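Local coordinates for exosome complex component Rrp42 (PDB 2WNR), which probably serves as a non-catalytic RNase PH-family component of the RNA-degrading exosome, helping to shape the active site of its partner Rrp41, at residues K65-P71 / S132-F138; L126-E130 / V172-V177. One frame throughout, in Å; residues are numbered along the deposited sequence.

Contact 1 (K65-P71 / S132-F138); sequences KPQIGEP and SKVWMLF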
ATOM      1  N   LYS A  65     -23.953   3.824   5.531  1.00 23.91           N
ATOM      2  CA  LYS A  65     -23.818   4.916   4.568  1.00 23.75           C
ATOM      3  C   LYS A  65     -24.120   4.428   3.159  1.00 22.61           C
ATOM      4  O   LYS A  65     -23.302   3.734   2.559  1.00 21.68           O
ATOM      5  CB  LYS A  65     -22.410   5.526   4.625  1.00 24.16           C
ATOM      6  CG  LYS A  65     -22.054   6.219   5.946  1.00 25.15           C
ATOM      7  CD  LYS A  65     -22.908   7.459   6.212  1.00 22.30           C
ATOM      8  CE  LYS A  65     -22.497   8.648   5.354  1.00 20.99           C
ATOM      9  NZ  LYS A  65     -23.282   9.870   5.714  1.00 22.60           N
ATOM     10  N   PRO A  66     -25.311   4.778   2.637  1.00 22.24           N
ATOM     11  CA  PRO A  66     -25.752   4.402   1.303  1.00 22.83           C
ATOM     12  C   PRO A  66     -25.080   5.240   0.228  1.00 22.88           C
ATOM     13  O   PRO A  66     -24.826   6.430   0.419  1.00 22.73           O
ATOM     14  CB  PRO A  66     -27.237   4.728   1.335  1.00 23.22           C
ATOM     15  CG  PRO A  66     -27.331   5.849   2.284  1.00 23.75           C
ATOM     16  CD  PRO A  66     -26.359   5.516   3.357  1.00 23.15           C
ATOM     17  N   GLN A  67     -24.810   4.612  -0.903  1.00 23.24           N
ATOM     18  CA  GLN A  67     -24.104   5.264  -1.986  1.00 23.38           C
ATOM     19  C   GLN A  67     -24.501   4.609  -3.304  1.00 22.23           C
ATOM     20  O   GLN A  67     -24.908   3.440  -3.334  1.00 20.28           O
ATOM     21  CB  GLN A  67     -22.609   5.122  -1.753  1.00 23.40           C
ATOM     22  CG  GLN A  67     -21.740   6.066  -2.548  1.00 26.80           C
ATOM     23  CD  GLN A  67     -20.282   5.851  -2.242  1.00 28.20           C
ATOM     24  OE1 GLN A  67     -19.887   5.797  -1.075  1.00 31.63           O
ATOM     25  NE2 GLN A  67     -19.472   5.714  -3.286  1.00 31.14           N
ATOM     26  N   ILE A  68     -24.392   5.358  -4.392  1.00 23.20           N
ATOM     27  CA  ILE A  68     -24.802   4.843  -5.694  1.00 23.43           C
ATOM     28  C   ILE A  68     -23.601   4.486  -6.561  1.00 24.38           C
ATOM     29  O   ILE A  68     -22.672   5.291  -6.704  1.00 25.00           O
ATOM     30  CB  ILE A  68     -25.724   5.838  -6.421  1.00 21.88           C
ATOM     31  CG1 ILE A  68     -27.060   5.926  -5.680  1.00 23.03           C
ATOM     32  CG2 ILE A  68     -25.936   5.417  -7.878  1.00 22.04           C
ATOM     33  CD1 ILE A  68     -28.000   7.008  -6.182  1.00 26.70           C
ATOM     34  N   GLY A  69     -23.624   3.281  -7.135  1.00 23.86           N
ATOM     35  CA  GLY A  69     -22.595   2.867  -8.091  1.00 24.44           C
ATOM     36  C   GLY A  69     -22.911   1.634  -8.913  1.00 26.06           C
ATOM     37  O   GLY A  69     -24.052   1.158  -8.930  1.00 27.35           O
ATOM     38  N   GLU A  70     -21.889   1.138  -9.614  1.00 27.74           N
ATOM     39  CA  GLU A  70     -21.961  -0.096 -10.407  1.00 28.25           C
ATOM     40  C   GLU A  70     -22.218  -1.331  -9.539  1.00 29.02           C
ATOM     41  O   GLU A  70     -21.562  -1.507  -8.500  1.00 25.93           O
ATOM     42  CB  GLU A  70     -20.657  -0.316 -11.192  1.00 28.88           C
ATOM     43  CG  GLU A  70     -20.475   0.535 -12.450  1.00 30.20           C
ATOM     44  CD  GLU A  70     -19.060   0.440 -13.030  1.00 33.00           C
ATOM     45  OE1 GLU A  70     -18.070   0.446 -12.248  1.00 29.17           O
ATOM     46  OE2 GLU A  70     -18.937   0.379 -14.275  1.00 27.37           O
ATOM     47  N   PRO A  71     -23.191  -2.173  -9.948  1.00 29.08           N
ATOM     48  CA  PRO A  71     -23.347  -3.531  -9.426  1.00 30.81           C
ATOM     49  C   PRO A  71     -22.285  -4.471  -9.997  1.00 31.83           C
ATOM     50  O   PRO A  71     -21.660  -4.150 -11.018  1.00 30.96           O
ATOM     51  CB  PRO A  71     -24.731  -3.942  -9.939  1.00 30.80           C
ATOM     52  CG  PRO A  71     -24.945  -3.106 -11.162  1.00 31.14           C
ATOM     53  CD  PRO A  71     -24.343  -1.786 -10.781  1.00 30.67           C
ATOM     54  N   SER A 132     -25.829  -1.340 -13.901  1.00 24.04           N
ATOM     55  CA  SER A 132     -25.292   0.021 -14.017  1.00 24.21           C
ATOM     56  C   SER A 132     -25.341   0.827 -12.711  1.00 24.34           C
ATOM     57  O   SER A 132     -24.298   1.266 -12.226  1.00 23.82           O
ATOM     58  CB  SER A 132     -26.011   0.791 -15.134  1.00 24.22           C
ATOM     59  OG  SER A 132     -25.366   2.022 -15.405  1.00 24.74           O
ATOM     60  N   LYS A 133     -26.544   1.041 -12.166  1.00 24.57           N
ATOM     61  CA  LYS A 133     -26.725   1.861 -10.955  1.00 24.16           C
ATOM     62  C   LYS A 133     -27.530   1.136  -9.881  1.00 23.64           C
ATOM     63  O   LYS A 133     -28.664   0.724 -10.119  1.00 24.00           O
ATOM     64  CB  LYS A 133     -27.400   3.198 -11.288  1.00 24.02           C
ATOM     65  CG  LYS A 133     -26.607   4.113 -12.215  1.00 23.69           C
ATOM     66  CD  LYS A 133     -25.739   5.074 -11.438  1.00 24.93           C
ATOM     67  CE  LYS A 133     -25.154   6.157 -12.320  1.00 24.53           C
ATOM     68  NZ  LYS A 133     -24.047   5.632 -13.160  1.00 23.51           N
ATOM     69  N   VAL A 134     -26.928   0.966  -8.709  1.00 22.16           N
ATOM     70  CA  VAL A 134     -27.624   0.400  -7.553  1.00 21.54           C
ATOM     71  C   VAL A 134     -27.172   1.059  -6.247  1.00 21.52           C
ATOM     72  O   VAL A 134     -26.152   1.741  -6.206  1.00 21.68           O
ATOM     73  CB  VAL A 134     -27.464  -1.156  -7.412  1.00 22.86           C
ATOM     74  CG1 VAL A 134     -27.913  -1.915  -8.662  1.00 23.54           C
ATOM     75  CG2 VAL A 134     -26.081  -1.575  -6.897  1.00 20.21           C
ATOM     76  N   TRP A 135     -27.931   0.834  -5.180  1.00 20.59           N
ATOM     77  CA  TRP A 135     -27.570   1.331  -3.863  1.00 21.14           C
ATOM     78  C   TRP A 135     -26.484   0.466  -3.224  1.00 21.54           C
ATOM     79  O   TRP A 135     -26.620  -0.753  -3.126  1.00 22.33           O
ATOM     80  CB  TRP A 135     -28.793   1.411  -2.946  1.00 20.71           C
ATOM     81  CG  TRP A 135     -29.595   2.674  -3.077  1.00 23.36           C
ATOM     82  CD1 TRP A 135     -30.890   2.779  -3.488  1.00 22.85           C
ATOM     83  CD2 TRP A 135     -29.161   4.009  -2.780  1.00 23.20           C
ATOM     84  NE1 TRP A 135     -31.292   4.090  -3.471  1.00 22.52           N
ATOM     85  CE2 TRP A 135     -30.252   4.868  -3.039  1.00 24.04           C
ATOM     86  CE3 TRP A 135     -27.957   4.562  -2.315  1.00 23.58           C
ATOM     87  CZ2 TRP A 135     -30.180   6.253  -2.856  1.00 23.24           C
ATOM     88  CZ3 TRP A 135     -27.883   5.945  -2.135  1.00 24.06           C
ATOM     89  CH2 TRP A 135     -28.992   6.773  -2.410  1.00 24.46           C
ATOM     90  N   MET A 136     -25.405   1.106  -2.797  1.00 20.47           N
ATOM     91  CA  MET A 136     -24.346   0.405  -2.083  1.00 21.15           C
ATOM     92  C   MET A 136     -24.385   0.793  -0.614  1.00 20.14           C
ATOM     93  O   MET A 136     -24.224   1.970  -0.264  1.00 20.14           O
ATOM     94  CB  MET A 136     -22.982   0.741  -2.671  1.00 22.08           C
ATOM     95  CG  MET A 136     -22.805   0.286  -4.105  1.00 24.48           C
ATOM     96  SD  MET A 136     -21.154   0.612  -4.741  1.00 30.74           S
ATOM     97  CE  MET A 136     -21.123   2.413  -4.792  1.00 28.19           C
ATOM     98  N   LEU A 137     -24.622  -0.200   0.234  1.00 19.14           N
ATOM     99  CA  LEU A 137     -24.704   0.013   1.675  1.00 20.22           C
ATOM    100  C   LEU A 137     -23.366  -0.262   2.337  1.00 19.17           C
ATOM    101  O   LEU A 137     -22.966  -1.418   2.449  1.00 18.42           O
ATOM    102  CB  LEU A 137     -25.762  -0.910   2.276  1.00 20.52           C
ATOM    103  CG  LEU A 137     -27.216  -0.483   2.448  1.00 21.08           C
ATOM    104  CD1 LEU A 137     -27.718   0.485   1.390  1.00 19.86           C
ATOM    105  CD2 LEU A 137     -28.078  -1.735   2.489  1.00 19.88           C
ATOM    106  N   PHE A 138     -22.674   0.793   2.760  1.00 18.99           N
ATOM    107  CA  PHE A 138     -21.432   0.625   3.529  1.00 20.34           C
ATOM    108  C   PHE A 138     -21.755   0.436   5.001  1.00 19.73           C
ATOM    109  O   PHE A 138     -22.105   1.380   5.699  1.00 19.97           O
ATOM    110  CB  PHE A 138     -20.490   1.820   3.358  1.00 19.52           C
ATOM    111  CG  PHE A 138     -19.835   1.893   2.008  1.00 21.78           C
ATOM    112  CD1 PHE A 138     -18.612   1.269   1.782  1.00 18.60           C
ATOM    113  CD2 PHE A 138     -20.434   2.588   0.960  1.00 21.69           C
ATOM    114  CE1 PHE A 138     -17.992   1.334   0.522  1.00 17.25           C
ATOM    115  CE2 PHE A 138     -19.821   2.659  -0.288  1.00 21.51           C
ATOM    116  CZ  PHE A 138     -18.594   2.025  -0.500  1.00 23.20           C
TER
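Ile-68 and Trp-135, a non-hydrogen-bonded pair of antiparallel strands, form the tight side of this contact. With CG1 beside its backbone N (chi1 -68°), Ile-68 lays that methylene over one indole face, 3.7 Å from the centroid of the six-membered ring and 15° off its normal, a CH-pi contact. Pro-66 adds its CB, 3.7 Å from Trp-135 CE3. Without the indole, as with an alanine here, Ile-68 CG1 and Pro-66 CB would probably lose the surface they pack on, opening a gap beside them.

At the solvent end the fit is looser, exposed Glu-70 bringing CG no nearer than 3.9 Å to Ser-132 O. On the other face, Gln-67 brings OE1 to 3.2 Å from Phe-138 CE2, its amide turned 27° from the ring plane, and Met-136 CE reaches 3.6 Å from Gly-69 CA. Between the two faces runs backbone pairing, with Phe-138 N to Lys-65 O at 3.0 Å and Val-134 N to Gly-69 O at 2.9 Å.

In this RNase PH-type domain, strand 133-145 runs between 58-69 and 80-87. Met-136 touches Val-80 and Phe-138 touches Leu-82 of strand 80-87, whereas Trp-135 and Pro-66 rest on strand 166-173 and Ile-68 on 176-180.

Contact 2 (L126-E130 / V172-V177); sequences LCIIE and VEDGEV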
ATOM      1  N   LEU A 126     -32.844  -2.766  -4.029  1.00 16.72           N
ATOM      2  CA  LEU A 126     -31.835  -1.714  -3.990  1.00 12.79           C
ATOM      3  C   LEU A 126     -31.310  -1.394  -5.390  1.00 10.83           C
ATOM      4  O   LEU A 126     -30.577  -0.413  -5.586  1.00  9.58           O
ATOM      5  CB  LEU A 126     -30.693  -2.100  -3.054  1.00 11.78           C
ATOM      6  CG  LEU A 126     -31.095  -2.299  -1.589  1.00 13.94           C
ATOM      7  CD1 LEU A 126     -29.856  -2.511  -0.725  1.00 19.60           C
ATOM      8  CD2 LEU A 126     -31.906  -1.116  -1.068  1.00 16.79           C
ATOM      9  N   CYS A 127     -31.689  -2.228  -6.356  1.00  6.29           N
ATOM     10  CA  CYS A 127     -31.444  -1.941  -7.758  1.00  5.79           C
ATOM     11  C   CYS A 127     -31.986  -0.554  -8.110  1.00  4.46           C
ATOM     12  O   CYS A 127     -32.999  -0.128  -7.552  1.00  4.57           O
ATOM     13  CB  CYS A 127     -32.146  -2.983  -8.637  1.00  6.52           C
ATOM     14  SG  CYS A 127     -31.336  -3.271 -10.217  1.00  2.00           S
ATOM     15  N   ILE A 128     -31.298   0.157  -9.000  1.00  2.68           N
ATOM     16  CA  ILE A 128     -31.886   1.341  -9.635  1.00  5.83           C
ATOM     17  C   ILE A 128     -32.007   1.092 -11.142  1.00  6.33           C
ATOM     18  O   ILE A 128     -33.111   0.957 -11.645  1.00  3.43           O
ATOM     19  CB  ILE A 128     -31.141   2.663  -9.311  1.00  6.36           C
ATOM     20  CG1 ILE A 128     -31.452   3.117  -7.882  1.00  7.07           C
ATOM     21  CG2 ILE A 128     -31.537   3.768 -10.284  1.00  4.28           C
ATOM     22  CD1 ILE A 128     -30.297   2.966  -6.930  1.00  2.00           C
ATOM     23  N   ILE A 129     -30.872   1.025 -11.839  1.00  8.16           N
ATOM     24  CA  ILE A 129     -30.836   0.514 -13.207  1.00 10.54           C
ATOM     25  C   ILE A 129     -29.987  -0.754 -13.279  1.00 11.87           C
ATOM     26  O   ILE A 129     -28.768  -0.712 -13.078  1.00 11.07           O
ATOM     27  CB  ILE A 129     -30.314   1.552 -14.217  1.00 11.10           C
ATOM     28  CG1 ILE A 129     -31.212   2.797 -14.212  1.00 13.52           C
ATOM     29  CG2 ILE A 129     -30.243   0.925 -15.617  1.00  9.82           C
ATOM     30  CD1 ILE A 129     -30.637   4.011 -14.942  1.00 14.14           C
ATOM     31  N   GLU A 130     -30.658  -1.871 -13.560  1.00 13.25           N
ATOM     32  CA  GLU A 130     -30.032  -3.184 -13.740  1.00 15.14           C
ATOM     33  C   GLU A 130     -28.740  -3.102 -14.569  1.00 17.60           C
ATOM     34  O   GLU A 130     -28.752  -2.642 -15.723  1.00 19.30           O
ATOM     35  CB  GLU A 130     -31.033  -4.121 -14.419  1.00 14.56           C
ATOM     36  CG  GLU A 130     -30.890  -5.623 -14.158  1.00 10.65           C
ATOM     37  CD  GLU A 130     -32.005  -6.429 -14.874  1.00 14.33           C
ATOM     38  OE1 GLU A 130     -31.920  -7.680 -14.929  1.00 11.92           O
ATOM     39  OE2 GLU A 130     -32.970  -5.807 -15.387  1.00  2.00           O
ATOM     40  N   VAL A 172     -35.968   6.983 -11.482  1.00 25.09           N
ATOM     41  CA  VAL A 172     -35.316   6.917 -12.788  1.00 24.85           C
ATOM     42  C   VAL A 172     -36.054   7.802 -13.780  1.00 26.08           C
ATOM     43  O   VAL A 172     -37.250   7.612 -14.044  1.00 25.51           O
ATOM     44  CB  VAL A 172     -35.225   5.474 -13.340  1.00 24.35           C
ATOM     45  CG1 VAL A 172     -34.310   5.429 -14.561  1.00 23.36           C
ATOM     46  CG2 VAL A 172     -34.722   4.516 -12.261  1.00 24.36           C
ATOM     47  N   GLU A 173     -35.306   8.750 -14.337  1.00 27.23           N
ATOM     48  CA  GLU A 173     -35.829   9.739 -15.270  1.00 27.15           C
ATOM     49  C   GLU A 173     -34.756  10.054 -16.307  1.00 27.19           C
ATOM     50  O   GLU A 173     -33.584  10.250 -15.954  1.00 28.80           O
ATOM     51  CB  GLU A 173     -36.189  11.005 -14.503  1.00 27.40           C
ATOM     52  CG  GLU A 173     -37.409  11.715 -15.013  1.00 29.22           C
ATOM     53  CD  GLU A 173     -37.402  13.184 -14.656  1.00 32.24           C
ATOM     54  OE1 GLU A 173     -36.492  13.897 -15.128  1.00 35.26           O
ATOM     55  OE2 GLU A 173     -38.309  13.626 -13.918  1.00 32.67           O
ATOM     56  N   ASP A 174     -35.164  10.092 -17.576  1.00 26.49           N
ATOM     57  CA  ASP A 174     -34.273  10.327 -18.730  1.00 26.61           C
ATOM     58  C   ASP A 174     -33.184   9.266 -18.958  1.00 27.06           C
ATOM     59  O   ASP A 174     -32.782   9.032 -20.096  1.00 27.28           O
ATOM     60  CB  ASP A 174     -33.662  11.744 -18.707  1.00 26.06           C
ATOM     61  CG  ASP A 174     -34.251  12.672 -19.786  1.00 28.64           C
ATOM     62  OD1 ASP A 174     -33.619  13.716 -20.069  1.00 26.70           O
ATOM     63  OD2 ASP A 174     -35.330  12.373 -20.355  1.00 27.05           O
ATOM     64  N   GLY A 175     -32.716   8.627 -17.888  1.00 27.33           N
ATOM     65  CA  GLY A 175     -31.606   7.686 -17.969  1.00 27.41           C
ATOM     66  C   GLY A 175     -30.594   7.944 -16.867  1.00 29.86           C
ATOM     67  O   GLY A 175     -29.811   7.056 -16.501  1.00 27.89           O
ATOM     68  N   GLU A 176     -30.605   9.166 -16.338  1.00 31.09           N
ATOM     69  CA  GLU A 176     -29.789   9.511 -15.172  1.00 31.75           C
ATOM     70  C   GLU A 176     -30.519   9.120 -13.880  1.00 31.50           C
ATOM     71  O   GLU A 176     -31.716   8.803 -13.905  1.00 31.10           O
ATOM     72  CB  GLU A 176     -29.426  11.004 -15.175  1.00 32.24           C
ATOM     73  CG  GLU A 176     -28.691  11.474 -16.436  1.00 33.42           C
ATOM     74  CD  GLU A 176     -27.719  12.610 -16.165  1.00 35.86           C
ATOM     75  OE1 GLU A 176     -26.773  12.410 -15.358  1.00 40.62           O
ATOM     76  OE2 GLU A 176     -27.890  13.693 -16.769  1.00 29.60           O
ATOM     77  N   VAL A 177     -29.796   9.133 -12.761  1.00 31.37           N
ATOM     78  CA  VAL A 177     -30.375   8.728 -11.478  1.00 30.71           C
ATOM     79  C   VAL A 177     -30.716   9.926 -10.594  1.00 32.27           C
ATOM     80  O   VAL A 177     -29.840  10.548  -9.976  1.00 32.97           O
ATOM     81  CB  VAL A 177     -29.486   7.703 -10.733  1.00 29.68           C
ATOM     82  CG1 VAL A 177     -30.130   7.266  -9.423  1.00 25.43           C
ATOM     83  CG2 VAL A 177     -29.244   6.502 -11.616  1.00 28.97           C
TER
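Ile-128 and Val-172 are set by their first torsions to meet methyl to methyl. In Ile-128, chi1 of -75° keeps CG1 beside the backbone N and sends CG2 out anti to it, so that this short branch, not the longer one, does the touching. Val-172, at -169°, offers both of its methyls: CG2 meets Ile-128 CG2 at 3.8 Å, while CG1 lies 4.0 Å from Ile-129 CD1.

Val-177 shares the same isoleucine methyl. Its CG2 approaches Ile-128 CG2 to 3.8 Å, the two side chains crossing at about a right angle, and Ile-128 CG2 thus touches two valines, one from each arm of a beta hairpin. Farther out, the extended chain of Ile-129 reaches the hairpin turn, where CD1 comes within 3.5 Å of Gly-175 O, to which a methyl can offer no hydrogen bond. Two consecutive isoleucines can face the same hairpin because the chain turns a corner at Ile-128 and carries a classic beta bulge there, Ile-128 and Ile-129 both lying opposite Lys-133.

No hydrogen bond joins the segments. The small surface patch, 212 Å² in all, is therefore held by aliphatic packing, an attraction with little directional demand that sets the hairpin against the bulged edge strand without making them one sheet.

Two contacts that use different chemistry are coupled through one strand. Their centres lie about 11 Å apart, and residues 132-138 of contact 1 pair with residues 126-130 of contact 2: Lys-133 O is 2.9 Å from Ile-128 N, and Trp-135 N is 3.0 Å from Leu-126 O, both probable hydrogen bonds. Side chains also meet, Trp-135 CD1 3.5 Å from Ile-128 CD1 and Lys-133 CG 3.6 Å from Val-177 CG2. Contact 1 also reaches another protein's chain, whose backbone accepts a hydrogen bond from Lys-65 NZ, itself salt-bridged to Glu-48. Predicted to be non-catalytic, the subunit probably helps structure the Rrp41 active site, to which no residue of either contact is assigned.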